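Local coordinates for (S)-ureidoglycine aminohydrolase cupin domain-containing protein (PDB 3MYX), which is of unknown function but, as a two-domain protein of the cupin superfamily, is possibly related to (S)-ureidoglycine aminohydrolases, at residues 120-134 with 157-171. Residues are numbered along the deposited sequence; the frame is centred on the assembly and turned at random.
Sequences SGPDKSGITALDRLA and NNLFEDTASTLRIGV. With EDO (1,2-ethanediol), chain E.
Lys124 turns its CG anti to the backbone N (chi1 -167°), and from there an extended chain crosses Thr163 at about a right angle and carries NZ to a hydrogen bond with Glu161 O (2.8 Å), in the carbonyl plane. Here the segment leading into and through strand 127-130, which pairs with strand 92-95, packs on the antiparallel hairpin of strands 154-161 and 168-174, in what is probably a bicupin, two cupin beta-barrel domains in one chain. Lysine suits this exposed margin: its CB and CD pass beside Thr163 OG1 while the ammonium donates to a backbone carbonyl and to a water that also accepts from Glu161 N. Thr163 has OG1 between its backbone N and carbonyl carbon (chi1 56°), where it donates to Pro122 O at 2.7 Å from above the carbonyl plane. Asp162 shapes this loop as an Asx turn, OD1 accepting from Ala164 N; OD2 accepts from Ser165 OG and is also hydrogen-bonded to Thr66 OG1. Further along, branched Leu130 divides its methyls between the strands, CD1 against Ile169 CG2 (3.5 Å) and CD2 against Leu159 CB (3.6 Å). Val94 and Met68 adjoin Leu130 and Ile169. Ala134's single methyl, ending a tight turn, meets Leu159 CD1 and Val171 CG2. At the far end, Ser120 N donates almost straight (167°) to Ala164 O at 2.9 Å.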
loop_
_atom_site.group_PDB
_atom_site.type_symbol
_atom_site.label_atom_id
_atom_site.label_comp_id
_atom_site.label_asym_id
_atom_site.label_seq_id
_atom_site.Cartn_x
_atom_site.Cartn_y
_atom_site.Cartn_z
ATOM N N SER A 120 13.477 -7.809 -9.486
ATOM C CA SER A 120 14.092 -7.125 -10.634
ATOM C C SER A 120 15.458 -6.508 -10.331
ATOM O O SER A 120 15.977 -5.667 -11.079
ATOM C CB SER A 120 13.136 -6.064 -11.168
ATOM O OG SER A 120 13.038 -4.991 -10.272
ATOM N N GLY A 121 16.073 -6.964 -9.266
ATOM C CA GLY A 121 17.405 -6.539 -8.886
ATOM C C GLY A 121 17.687 -7.198 -7.556
ATOM O O GLY A 121 16.928 -8.064 -7.104
ATOM N N PRO A 122 18.783 -6.802 -6.902
ATOM C CA PRO A 122 19.240 -7.525 -5.722
ATOM C C PRO A 122 18.410 -7.229 -4.459
ATOM O O PRO A 122 17.830 -6.148 -4.305
ATOM C CB PRO A 122 20.683 -7.042 -5.577
ATOM C CG PRO A 122 20.646 -5.665 -6.088
ATOM C CD PRO A 122 19.714 -5.723 -7.252
ATOM N N ASP A 123 18.363 -8.197 -3.559
ATOM C CA ASP A 123 17.626 -8.077 -2.307
ATOM C C ASP A 123 18.147 -6.912 -1.471
ATOM O O ASP A 123 19.357 -6.739 -1.322
ATOM C CB ASP A 123 17.830 -9.324 -1.465
ATOM C CG ASP A 123 17.091 -10.542 -1.961
ATOM O OD1 ASP A 123 16.322 -10.454 -2.937
ATOM O OD2 ASP A 123 17.305 -11.616 -1.320
ATOM N N LYS A 124 17.224 -6.156 -0.901
ATOM C CA LYS A 124 17.512 -5.191 0.161
ATOM C C LYS A 124 16.738 -5.664 1.388
ATOM O O LYS A 124 15.571 -5.331 1.577
ATOM C CB LYS A 124 17.112 -3.809 -0.291
ATOM C CG LYS A 124 17.611 -2.688 0.539
ATOM C CD LYS A 124 17.450 -1.362 -0.303
ATOM C CE LYS A 124 18.130 -0.191 0.232
ATOM N NZ LYS A 124 17.753 1.001 -0.493
ATOM N N SER A 125 17.372 -6.551 2.146
ATOM C CA SER A 125 16.695 -7.296 3.190
ATOM C C SER A 125 16.681 -6.519 4.508
ATOM O O SER A 125 17.558 -5.707 4.799
ATOM C CB SER A 125 17.371 -8.644 3.383
ATOM O OG SER A 125 18.706 -8.495 3.820
ATOM N N GLY A 126 15.672 -6.810 5.312
ATOM C CA GLY A 126 15.465 -6.174 6.591
ATOM C C GLY A 126 14.051 -5.632 6.705
ATOM O O GLY A 126 13.310 -5.548 5.732
ATOM N N ILE A 127 13.701 -5.246 7.923
ATOM C CA ILE A 127 12.407 -4.624 8.184
ATOM C C ILE A 127 12.591 -3.112 8.343
ATOM O O ILE A 127 13.497 -2.659 9.033
ATOM C CB ILE A 127 11.729 -5.159 9.469
ATOM C CG1 ILE A 127 11.678 -6.682 9.518
ATOM C CG2 ILE A 127 10.329 -4.582 9.593
ATOM C CD1 ILE A 127 11.637 -7.225 10.998
ATOM N N THR A 128 11.719 -2.339 7.693
ATOM C CA THR A 128 11.739 -0.875 7.785
ATOM C C THR A 128 10.388 -0.393 8.321
ATOM O O THR A 128 9.369 -0.593 7.680
ATOM C CB THR A 128 12.032 -0.210 6.405
ATOM O OG1 THR A 128 13.276 -0.695 5.888
ATOM C CG2 THR A 128 12.138 1.313 6.523
ATOM N N ALA A 129 10.391 0.224 9.501
ATOM C CA ALA A 129 9.195 0.870 10.054
ATOM C C ALA A 129 8.971 2.206 9.351
ATOM O O ALA A 129 9.931 2.863 8.931
ATOM C CB ALA A 129 9.368 1.094 11.549
ATOM N N LEU A 130 7.712 2.612 9.224
ATOM C CA LEU A 130 7.336 3.829 8.480
ATOM C C LEU A 130 6.554 4.766 9.393
ATOM O O LEU A 130 5.380 4.522 9.656
ATOM C CB LEU A 130 6.491 3.481 7.244
ATOM C CG LEU A 130 7.065 2.443 6.277
ATOM C CD1 LEU A 130 5.986 2.019 5.266
ATOM C CD2 LEU A 130 8.317 2.929 5.560
ATOM N N ASP A 131 7.181 5.853 9.833
ATOM C CA ASP A 131 6.552 6.760 10.800
ATOM C C ASP A 131 5.455 7.593 10.115
ATOM O O ASP A 131 5.743 8.304 9.157
ATOM C CB ASP A 131 7.639 7.682 11.389
ATOM C CG ASP A 131 7.165 8.563 12.545
ATOM O OD1 ASP A 131 5.956 8.615 12.838
ATOM O OD2 ASP A 131 8.054 9.196 13.175
ATOM N N ARG A 132 4.228 7.548 10.650
ATOM C CA ARG A 132 3.133 8.396 10.181
ATOM C C ARG A 132 3.529 9.874 10.165
ATOM O O ARG A 132 3.043 10.626 9.320
ATOM C CB ARG A 132 1.899 8.224 11.087
ATOM C CG ARG A 132 1.219 6.857 11.002
ATOM C CD ARG A 132 0.213 6.607 12.112
ATOM N NE ARG A 132 -0.954 7.469 11.992
ATOM C CZ ARG A 132 -2.027 7.216 11.243
ATOM N NH1 ARG A 132 -2.095 6.145 10.485
ATOM N NH2 ARG A 132 -3.046 8.079 11.233
ATOM N N LEU A 133 4.379 10.283 11.116
ATOM C CA LEU A 133 4.792 11.676 11.281
ATOM C C LEU A 133 6.148 11.960 10.643
ATOM O O LEU A 133 6.808 12.933 10.990
ATOM C CB LEU A 133 4.819 12.064 12.770
ATOM C CG LEU A 133 3.516 11.894 13.564
ATOM C CD1 LEU A 133 3.690 12.336 15.027
ATOM C CD2 LEU A 133 2.389 12.649 12.871
ATOM N N ALA A 134 6.558 11.144 9.682
ATOM C CA ALA A 134 7.819 11.375 8.977
ATOM C C ALA A 134 7.912 12.808 8.453
ATOM O O ALA A 134 6.919 13.390 7.969
ATOM C CB ALA A 134 7.936 10.389 7.810
ATOM N N ASN A 157 8.566 11.639 1.487
ATOM C CA ASN A 157 9.773 11.055 2.025
ATOM C C ASN A 157 9.741 9.587 1.629
ATOM O O ASN A 157 8.902 8.824 2.114
ATOM C CB ASN A 157 9.833 11.203 3.550
ATOM C CG ASN A 157 11.127 10.659 4.148
ATOM O OD1 ASN A 157 11.772 9.800 3.570
ATOM N ND2 ASN A 157 11.483 11.159 5.327
ATOM N N ASN A 158 10.633 9.210 0.716
ATOM C CA ASN A 158 10.834 7.815 0.340
ATOM C C ASN A 158 11.628 7.094 1.423
ATOM O O ASN A 158 12.844 7.036 1.371
ATOM C CB ASN A 158 11.566 7.715 -0.998
ATOM C CG ASN A 158 10.777 8.326 -2.125
ATOM O OD1 ASN A 158 9.643 7.927 -2.389
ATOM N ND2 ASN A 158 11.374 9.303 -2.808
ATOM N N LEU A 159 10.922 6.585 2.416
ATOM C CA LEU A 159 11.528 5.918 3.558
ATOM C C LEU A 159 12.137 4.576 3.184
ATOM O O LEU A 159 13.024 4.077 3.872
ATOM C CB LEU A 159 10.491 5.713 4.652
ATOM C CG LEU A 159 9.993 7.020 5.278
ATOM C CD1 LEU A 159 8.703 6.808 6.071
ATOM C CD2 LEU A 159 11.088 7.635 6.156
ATOM N N PHE A 160 11.644 3.974 2.111
ATOM C CA PHE A 160 12.194 2.713 1.602
ATOM C C PHE A 160 12.249 2.791 0.077
ATOM O O PHE A 160 11.249 3.080 -0.573
ATOM C CB PHE A 160 11.343 1.535 2.055
ATOM C CG PHE A 160 11.744 0.237 1.445
ATOM C CD1 PHE A 160 12.766 -0.506 1.969
ATOM C CD2 PHE A 160 11.058 -0.235 0.333
ATOM C CE1 PHE A 160 13.110 -1.733 1.365
ATOM C CE2 PHE A 160 11.405 -1.410 -0.267
ATOM C CZ PHE A 160 12.423 -2.158 0.255
ATOM N N GLU A 161 13.439 2.605 -0.466
ATOM C CA GLU A 161 13.640 2.537 -1.895
ATOM C C GLU A 161 14.228 1.166 -2.228
ATOM O O GLU A 161 15.389 0.894 -1.929
ATOM C CB GLU A 161 14.560 3.655 -2.361
ATOM C CG GLU A 161 13.967 5.030 -2.126
ATOM C CD GLU A 161 14.898 6.160 -2.554
ATOM O OE1 GLU A 161 16.136 6.013 -2.439
ATOM O OE2 GLU A 161 14.393 7.200 -2.987
ATOM N N ASP A 162 13.432 0.302 -2.834
ATOM C CA ASP A 162 13.869 -1.053 -3.078
ATOM C C ASP A 162 14.937 -1.113 -4.160
ATOM O O ASP A 162 14.955 -0.295 -5.089
ATOM C CB ASP A 162 12.689 -1.920 -3.497
ATOM C CG ASP A 162 12.867 -3.382 -3.168
ATOM O OD1 ASP A 162 13.894 -3.775 -2.565
ATOM O OD2 ASP A 162 11.938 -4.152 -3.498
ATOM N N THR A 163 15.792 -2.132 -4.053
ATOM C CA THR A 163 16.619 -2.535 -5.177
ATOM C C THR A 163 16.150 -3.869 -5.775
ATOM O O THR A 163 16.590 -4.205 -6.857
ATOM C CB THR A 163 18.113 -2.636 -4.790
ATOM O OG1 THR A 163 18.266 -3.525 -3.679
ATOM C CG2 THR A 163 18.646 -1.272 -4.427
ATOM N N ALA A 164 15.254 -4.606 -5.108
ATOM C CA ALA A 164 14.711 -5.860 -5.646
ATOM C C ALA A 164 13.435 -5.663 -6.460
ATOM O O ALA A 164 12.844 -6.623 -6.927
ATOM C CB ALA A 164 14.467 -6.863 -4.515
ATOM N N SER A 165 13.028 -4.410 -6.613
ATOM C CA SER A 165 11.855 -4.005 -7.383
ATOM C C SER A 165 11.972 -2.507 -7.571
ATOM O O SER A 165 12.881 -1.883 -7.013
ATOM C CB SER A 165 10.572 -4.323 -6.625
ATOM O OG SER A 165 10.379 -3.425 -5.541
ATOM N N THR A 166 11.035 -1.920 -8.304
ATOM C CA THR A 166 10.959 -0.467 -8.418
ATOM C C THR A 166 10.126 0.187 -7.312
ATOM O O THR A 166 9.880 1.390 -7.364
ATOM C CB THR A 166 10.427 -0.047 -9.787
ATOM O OG1 THR A 166 9.086 -0.509 -9.932
ATOM C CG2 THR A 166 11.293 -0.607 -10.920
ATOM N N LEU A 167 9.717 -0.567 -6.298
ATOM C CA LEU A 167 8.929 0.012 -5.214
ATOM C C LEU A 167 9.643 1.136 -4.505
ATOM O O LEU A 167 10.829 1.014 -4.150
ATOM C CB LEU A 167 8.534 -1.057 -4.201
ATOM C CG LEU A 167 7.426 -2.006 -4.616
ATOM C CD1 LEU A 167 7.354 -3.183 -3.620
ATOM C CD2 LEU A 167 6.089 -1.287 -4.707
ATOM N N ARG A 168 8.918 2.234 -4.324
ATOM C CA ARG A 168 9.295 3.313 -3.432
ATOM C C ARG A 168 8.124 3.444 -2.467
ATOM O O ARG A 168 6.956 3.513 -2.880
ATOM C CB ARG A 168 9.512 4.617 -4.206
ATOM C CG ARG A 168 10.796 4.686 -4.999
ATOM C CD ARG A 168 10.949 6.076 -5.604
ATOM N NE ARG A 168 9.922 6.383 -6.605
ATOM C CZ ARG A 168 8.905 7.252 -6.470
ATOM N NH1 ARG A 168 8.695 7.966 -5.354
ATOM N NH2 ARG A 168 8.074 7.415 -7.491
ATOM N N ILE A 169 8.449 3.457 -1.181
ATOM C CA ILE A 169 7.457 3.392 -0.108
ATOM C C ILE A 169 7.736 4.488 0.904
ATOM O O ILE A 169 8.878 4.711 1.297
ATOM C CB ILE A 169 7.478 2.005 0.555
ATOM C CG1 ILE A 169 7.073 0.936 -0.470
ATOM C CG2 ILE A 169 6.570 1.989 1.778
ATOM C CD1 ILE A 169 7.286 -0.509 -0.019
ATOM N N GLY A 170 6.699 5.219 1.293
ATOM C CA GLY A 170 6.916 6.312 2.200
ATOM C C GLY A 170 5.653 7.037 2.576
ATOM O O GLY A 170 4.571 6.448 2.589
ATOM N N VAL A 171 5.826 8.314 2.895
ATOM C CA VAL A 171 4.757 9.182 3.316
ATOM C C VAL A 171 4.754 10.409 2.394
ATOM O O VAL A 171 5.817 10.913 2.019
ATOM C CB VAL A 171 4.900 9.578 4.802
ATOM C CG1 VAL A 171 3.778 10.573 5.241
ATOM C CG2 VAL A 171 4.878 8.350 5.702
HETATM C C1 EDO E . 8.010 -3.774 -9.646
HETATM O O1 EDO E . 9.437 -3.860 -9.800
HETATM C C2 EDO E . 7.354 -3.560 -11.008
HETATM O O2 EDO E . 7.949 -2.442 -11.685
HETATM O O HOH W 1 14.238 -5.890 -0.872
HETATM O O HOH W 2 15.641 2.192 1.283
#